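Local atomic coordinates of cellulase (PDB entry 5HOS), a protein that probably hydrolyses internal beta-1,4-glucosidic bonds in cellulose and related glucans, as an endo-beta-1,4-glucanase of glycosyl hydrolase family 5. Residues Leu27-Gly31 / Ala337-Thr341; His67-Val71 / Ala106-Val110. All coordinates share one frame; numbering follows the deposited sequence.

Contact 1 (Leu27-Gly31 / Ala337-Thr341); sequences LKYAG and ARRIT. With SO4 (sulfate ion), chain B.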
loop_
_atom_site.group_PDB
_atom_site.type_symbol
_atom_site.label_atom_id
_atom_site.label_comp_id
_atom_site.label_asym_id
_atom_site.label_seq_id
_atom_site.Cartn_x
_atom_site.Cartn_y
_atom_site.Cartn_z
ATOM N N LEU A 27 13.686 0.933 -10.411
ATOM C CA LEU A 27 12.457 1.531 -9.780
ATOM C C LEU A 27 11.477 1.919 -10.871
ATOM O O LEU A 27 11.826 2.710 -11.750
ATOM C CB LEU A 27 12.783 2.775 -8.952
ATOM C CG LEU A 27 13.140 2.622 -7.470
ATOM C CD1 LEU A 27 13.788 3.894 -6.956
ATOM C CD2 LEU A 27 11.899 2.307 -6.654
ATOM N N LYS A 28 10.273 1.358 -10.813
ATOM C CA LYS A 28 9.238 1.562 -11.829
ATOM C C LYS A 28 8.103 2.470 -11.349
ATOM O O LYS A 28 7.542 3.227 -12.144
ATOM C CB LYS A 28 8.678 0.199 -12.256
ATOM C CG LYS A 28 7.577 0.251 -13.305
ATOM C CD LYS A 28 7.301 -1.131 -13.871
ATOM C CE LYS A 28 6.189 -1.103 -14.904
ATOM N NZ LYS A 28 5.970 -2.452 -15.490
ATOM N N TYR A 29 7.752 2.391 -10.068
ATOM C CA TYR A 29 6.559 3.065 -9.551
ATOM C C TYR A 29 6.912 4.105 -8.494
ATOM O O TYR A 29 7.677 3.823 -7.573
ATOM C CB TYR A 29 5.601 2.037 -8.956
ATOM C CG TYR A 29 5.177 0.933 -9.909
ATOM C CD1 TYR A 29 4.161 1.137 -10.827
ATOM C CD2 TYR A 29 5.784 -0.323 -9.873
ATOM C CE1 TYR A 29 3.768 0.136 -11.698
ATOM C CE2 TYR A 29 5.394 -1.337 -10.735
ATOM C CZ TYR A 29 4.385 -1.096 -11.646
ATOM O OH TYR A 29 3.968 -2.078 -12.497
ATOM N N ALA A 30 6.348 5.305 -8.635
ATOM C CA ALA A 30 6.508 6.376 -7.653
ATOM C C ALA A 30 5.171 7.067 -7.511
ATOM O O ALA A 30 4.611 7.550 -8.496
ATOM C CB ALA A 30 7.547 7.369 -8.108
ATOM N N GLY A 31 4.655 7.131 -6.296
ATOM C CA GLY A 31 3.346 7.703 -6.132
ATOM C C GLY A 31 2.922 8.033 -4.732
ATOM O O GLY A 31 3.752 8.286 -3.851
ATOM N N ALA A 337 10.424 11.339 -7.859
ATOM C CA ALA A 337 9.460 10.684 -8.746
ATOM C C ALA A 337 9.844 10.852 -10.217
ATOM O O ALA A 337 9.772 9.899 -10.990
ATOM C CB ALA A 337 8.050 11.214 -8.500
ATOM N N ARG A 338 10.273 12.058 -10.590
ATOM C CA ARG A 338 10.668 12.340 -11.975
ATOM C C ARG A 338 11.807 11.443 -12.469
ATOM O O ARG A 338 11.774 10.986 -13.604
ATOM C CB ARG A 338 11.044 13.813 -12.153
ATOM C CG ARG A 338 11.193 14.231 -13.605
ATOM C CD ARG A 338 11.399 15.732 -13.737
ATOM N NE ARG A 338 11.071 16.191 -15.090
ATOM C CZ ARG A 338 10.798 17.452 -15.438
ATOM N NH1 ARG A 338 10.806 18.444 -14.544
ATOM N NH2 ARG A 338 10.507 17.727 -16.707
ATOM N N ARG A 339 12.803 11.202 -11.623
ATOM C CA ARG A 339 13.899 10.276 -11.957
ATOM C C ARG A 339 13.392 8.852 -12.254
ATOM O O ARG A 339 13.967 8.144 -13.084
ATOM C CB ARG A 339 14.959 10.257 -10.841
ATOM C CG ARG A 339 15.852 11.494 -10.832
ATOM C CD ARG A 339 16.761 11.595 -9.604
ATOM N NE ARG A 339 16.287 12.602 -8.643
ATOM C CZ ARG A 339 17.023 13.177 -7.683
ATOM N NH1 ARG A 339 18.310 12.864 -7.505
ATOM N NH2 ARG A 339 16.464 14.087 -6.882
ATOM N N ILE A 340 12.313 8.455 -11.578
ATOM C CA ILE A 340 11.677 7.150 -11.791
ATOM C C ILE A 340 10.817 7.131 -13.057
ATOM O O ILE A 340 10.926 6.198 -13.859
ATOM C CB ILE A 340 10.865 6.727 -10.534
ATOM C CG1 ILE A 340 11.835 6.472 -9.371
ATOM C CG2 ILE A 340 10.017 5.481 -10.791
ATOM C CD1 ILE A 340 11.201 6.559 -8.005
ATOM N N THR A 341 9.992 8.164 -13.251
ATOM C CA THR A 341 8.934 8.131 -14.274
ATOM C C THR A 341 9.284 8.724 -15.645
ATOM O O THR A 341 8.653 8.347 -16.630
ATOM C CB THR A 341 7.649 8.813 -13.765
ATOM O OG1 THR A 341 7.901 10.200 -13.499
ATOM C CG2 THR A 341 7.143 8.115 -12.495
HETATM S S SO4 B . 6.405 -5.104 -12.682
HETATM O O1 SO4 B . 6.151 -6.517 -12.301
HETATM O O2 SO4 B . 7.045 -5.072 -14.018
HETATM O O3 SO4 B . 5.132 -4.366 -12.727
HETATM O O4 SO4 B . 7.333 -4.487 -11.714
HETATM O O HOH W 1 8.709 4.274 -14.448
#
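Ile-340 carries the apolar part of this contact, using three of its carbons against three different places on 27-31. Its CG1 meets Leu-27 CB at 3.8 Å, and the two side chains cross at a slant rather than lying alongside. Its end carbon CD1 reaches Ala-30 CB at 3.7 Å. The branch carbon CG2, anti to the backbone N of Ile-340, is turned onto the main chain just before the strand, 3.4 Å from Leu-27 O. One turn earlier on the helix, Ala-337 CB comes within 3.9 Å of Ala-30 CB; the axes of strand 29-31 and helix 337-341 approach to 7.8 Å, consistent with two such small side chains facing each other.

No direct hydrogen bond joins the segments. A water instead donates to Lys-28 O at 2.8 Å and also to Ile-340 O, tying the two main chains together.

A separate set of polar contacts lies on the side of the strand turned from the helix. The extended chain of Lys-28 passes its CG over the centre of one face of the Tyr-29 ring, and both residues reach a sulfate, probably from the crystallisation liquor. Tyr-29 OH donates to its O3 at 2.6 Å, with O3 near the ring plane, while Lys-28 NZ donates to its O2 at 3.2 Å. Arg-223 and Arg-266 also hydrogen-bond the sulfate.

The axes run at 146°, roughly antiparallel. Ala-30 and Ile-340 both touch Trp-301, which places helix 330-341 over the outer side of strand 29-34 and its neighbour, strand 298-306.

Contact 2 (His67-Val71 / Ala106-Val110); sequences HMNTV and AKMYV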
loop_
_atom_site.group_PDB
_atom_site.type_symbol
_atom_site.label_atom_id
_atom_site.label_comp_id
_atom_site.label_asym_id
_atom_site.label_seq_id
_atom_site.Cartn_x
_atom_site.Cartn_y
_atom_site.Cartn_z
ATOM N N HIS A 67 4.985 14.347 -11.544
ATOM C CA HIS A 67 5.810 13.237 -12.046
ATOM C C HIS A 67 5.617 11.904 -11.320
ATOM O O HIS A 67 6.443 11.003 -11.465
ATOM C CB HIS A 67 7.290 13.629 -12.104
ATOM C CG HIS A 67 7.513 14.990 -12.670
ATOM N ND1 HIS A 67 7.270 15.290 -13.992
ATOM C CD2 HIS A 67 7.899 16.145 -12.085
ATOM C CE1 HIS A 67 7.525 16.566 -14.204
ATOM N NE2 HIS A 67 7.907 17.109 -13.063
ATOM N N MET A 68 4.518 11.765 -10.577
ATOM C CA MET A 68 4.159 10.481 -9.973
ATOM C C MET A 68 3.384 9.680 -10.992
ATOM O O MET A 68 2.614 10.246 -11.768
ATOM C CB MET A 68 3.311 10.689 -8.720
ATOM C CG MET A 68 4.145 11.132 -7.549
ATOM S SD MET A 68 3.157 11.700 -6.174
ATOM C CE MET A 68 4.460 12.005 -4.977
ATOM N N ASN A 69 3.591 8.368 -10.997
ATOM C CA ASN A 69 2.840 7.484 -11.882
ATOM C C ASN A 69 1.937 6.476 -11.174
ATOM O O ASN A 69 1.371 5.616 -11.830
ATOM C CB ASN A 69 3.784 6.763 -12.854
ATOM C CG ASN A 69 4.648 5.710 -12.173
ATOM O OD1 ASN A 69 4.687 5.614 -10.954
ATOM N ND2 ASN A 69 5.342 4.912 -12.971
ATOM N N THR A 70 1.789 6.577 -9.854
ATOM C CA THR A 70 1.061 5.565 -9.080
ATOM C C THR A 70 0.196 6.199 -7.997
ATOM O O THR A 70 0.616 7.132 -7.331
ATOM C CB THR A 70 2.049 4.560 -8.448
ATOM O OG1 THR A 70 2.838 3.958 -9.487
ATOM C CG2 THR A 70 1.328 3.457 -7.679
ATOM N N VAL A 71 -1.024 5.689 -7.864
ATOM C CA VAL A 71 -1.912 5.988 -6.749
ATOM C C VAL A 71 -2.145 4.683 -6.008
ATOM O O VAL A 71 -2.516 3.680 -6.617
ATOM C CB VAL A 71 -3.258 6.570 -7.244
ATOM C CG1 VAL A 71 -4.341 6.497 -6.171
ATOM C CG2 VAL A 71 -3.046 8.003 -7.716
ATOM N N ALA A 106 -4.672 10.076 -16.429
ATOM C CA ALA A 106 -3.467 10.764 -15.991
ATOM C C ALA A 106 -2.194 9.925 -16.189
ATOM O O ALA A 106 -1.154 10.285 -15.652
ATOM C CB ALA A 106 -3.619 11.159 -14.523
ATOM N N LYS A 107 -2.272 8.856 -16.998
ATOM C CA LYS A 107 -1.177 7.898 -17.229
ATOM C C LYS A 107 -0.570 7.340 -15.926
ATOM O O LYS A 107 0.656 7.253 -15.769
ATOM C CB LYS A 107 -0.110 8.505 -18.147
ATOM C CG LYS A 107 -0.673 9.009 -19.480
ATOM C CD LYS A 107 0.435 9.416 -20.446
ATOM C CE LYS A 107 -0.047 10.396 -21.511
ATOM N NZ LYS A 107 -1.260 9.938 -22.241
ATOM N N MET A 108 -1.450 6.966 -15.000
ATOM C CA MET A 108 -1.041 6.422 -13.719
ATOM C C MET A 108 -1.557 4.998 -13.519
ATOM O O MET A 108 -2.542 4.576 -14.148
ATOM C CB MET A 108 -1.540 7.316 -12.580
ATOM C CG MET A 108 -1.000 8.736 -12.625
ATOM S SD MET A 108 -1.646 9.746 -11.289
ATOM C CE MET A 108 -0.460 9.449 -9.986
ATOM N N TYR A 109 -0.863 4.275 -12.643
ATOM C CA TYR A 109 -1.281 2.968 -12.136
ATOM C C TYR A 109 -2.069 3.151 -10.841
ATOM O O TYR A 109 -1.906 4.161 -10.155
ATOM C CB TYR A 109 -0.053 2.106 -11.836
ATOM C CG TYR A 109 0.831 1.813 -13.027
ATOM C CD1 TYR A 109 1.882 2.657 -13.366
ATOM C CD2 TYR A 109 0.626 0.679 -13.806
ATOM C CE1 TYR A 109 2.697 2.392 -14.456
ATOM C CE2 TYR A 109 1.436 0.402 -14.901
ATOM C CZ TYR A 109 2.472 1.261 -15.215
ATOM O OH TYR A 109 3.288 0.989 -16.299
ATOM N N VAL A 110 -2.901 2.158 -10.507
ATOM C CA VAL A 110 -3.652 2.155 -9.243
ATOM C C VAL A 110 -3.374 0.851 -8.517
ATOM O O VAL A 110 -3.590 -0.225 -9.078
ATOM C CB VAL A 110 -5.175 2.312 -9.446
ATOM C CG1 VAL A 110 -5.932 2.168 -8.136
ATOM C CG2 VAL A 110 -5.491 3.659 -10.053
HETATM O O HOH W 2 2.166 9.767 -15.020
#
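Two neighbouring parallel barrel strands, 70-75 and 109-114, begin side by side here, with Thr-70 bridged to Tyr-109 and Val-71 to Val-110. Two nearly straight bonds establish the pairing: Tyr-109 N donates to Asn-69 O at 2.7 Å and Val-71 N to Tyr-109 O at 2.9 Å, both with N-H...O angles of 168°. The short approach of Val-110 CA to Val-71 O, 3.2 Å, adds a CA-H...O contact.

Asn-69 O also lies near the plane of the Tyr-109 ring, 3.4 Å from its CD1. The Asn-69 amide stands almost upright to that ring, the planes 81° apart, with ND2 3.9 Å from CE1. With chi1 at 71°, CG of Asn-69 sits between its backbone N and carbonyl carbon, and OD1 comes near Thr-70, whose OG1 donates to it from above the amide plane. OD1 also accepts from Ala-30 N and ND2 donates to Lys-28 O, so several bonds restrict the amide's rotation.

Met-108 bends at chi3, bringing CE to 3.6 Å from Met-68 O and 3.7 Å from Val-71 CG2.

Each strand follows closely on a helix that ends in a Schellman motif, with His-67 and Lys-107 as the positive-phi residues. Two parallel strands, each entered from a capped helix, with helix 90-105 lying between them in the chain, form a beta-alpha-beta crossover of the (beta/alpha)8 barrel.

In the fold
Contacts 1 and 2 adjoin, their centres about 9 Å apart, because strands 29-34 and 70-75 are neighbours in the eight-stranded barrel. Just before strand 70-75, Asn-69 N lies 2.8 Å from Ala-30 O of strand 29-34, a probable hydrogen bond. The final helix reaches the same place: Thr-341 OG1 is 2.6 Å from His-67 O, probably hydrogen-bonded. On the inner side, Tyr-29 CD1 approaches Thr-70 OG1 at 3.4 Å, and the Tyr-29 and Tyr-109 rings meet edge-to-face. Both contacts sit at the N-terminal ends of the strands; family 5 glycosidases carry their active site at the C-terminal ends, so the sulfate probably does not mark the substrate cleft.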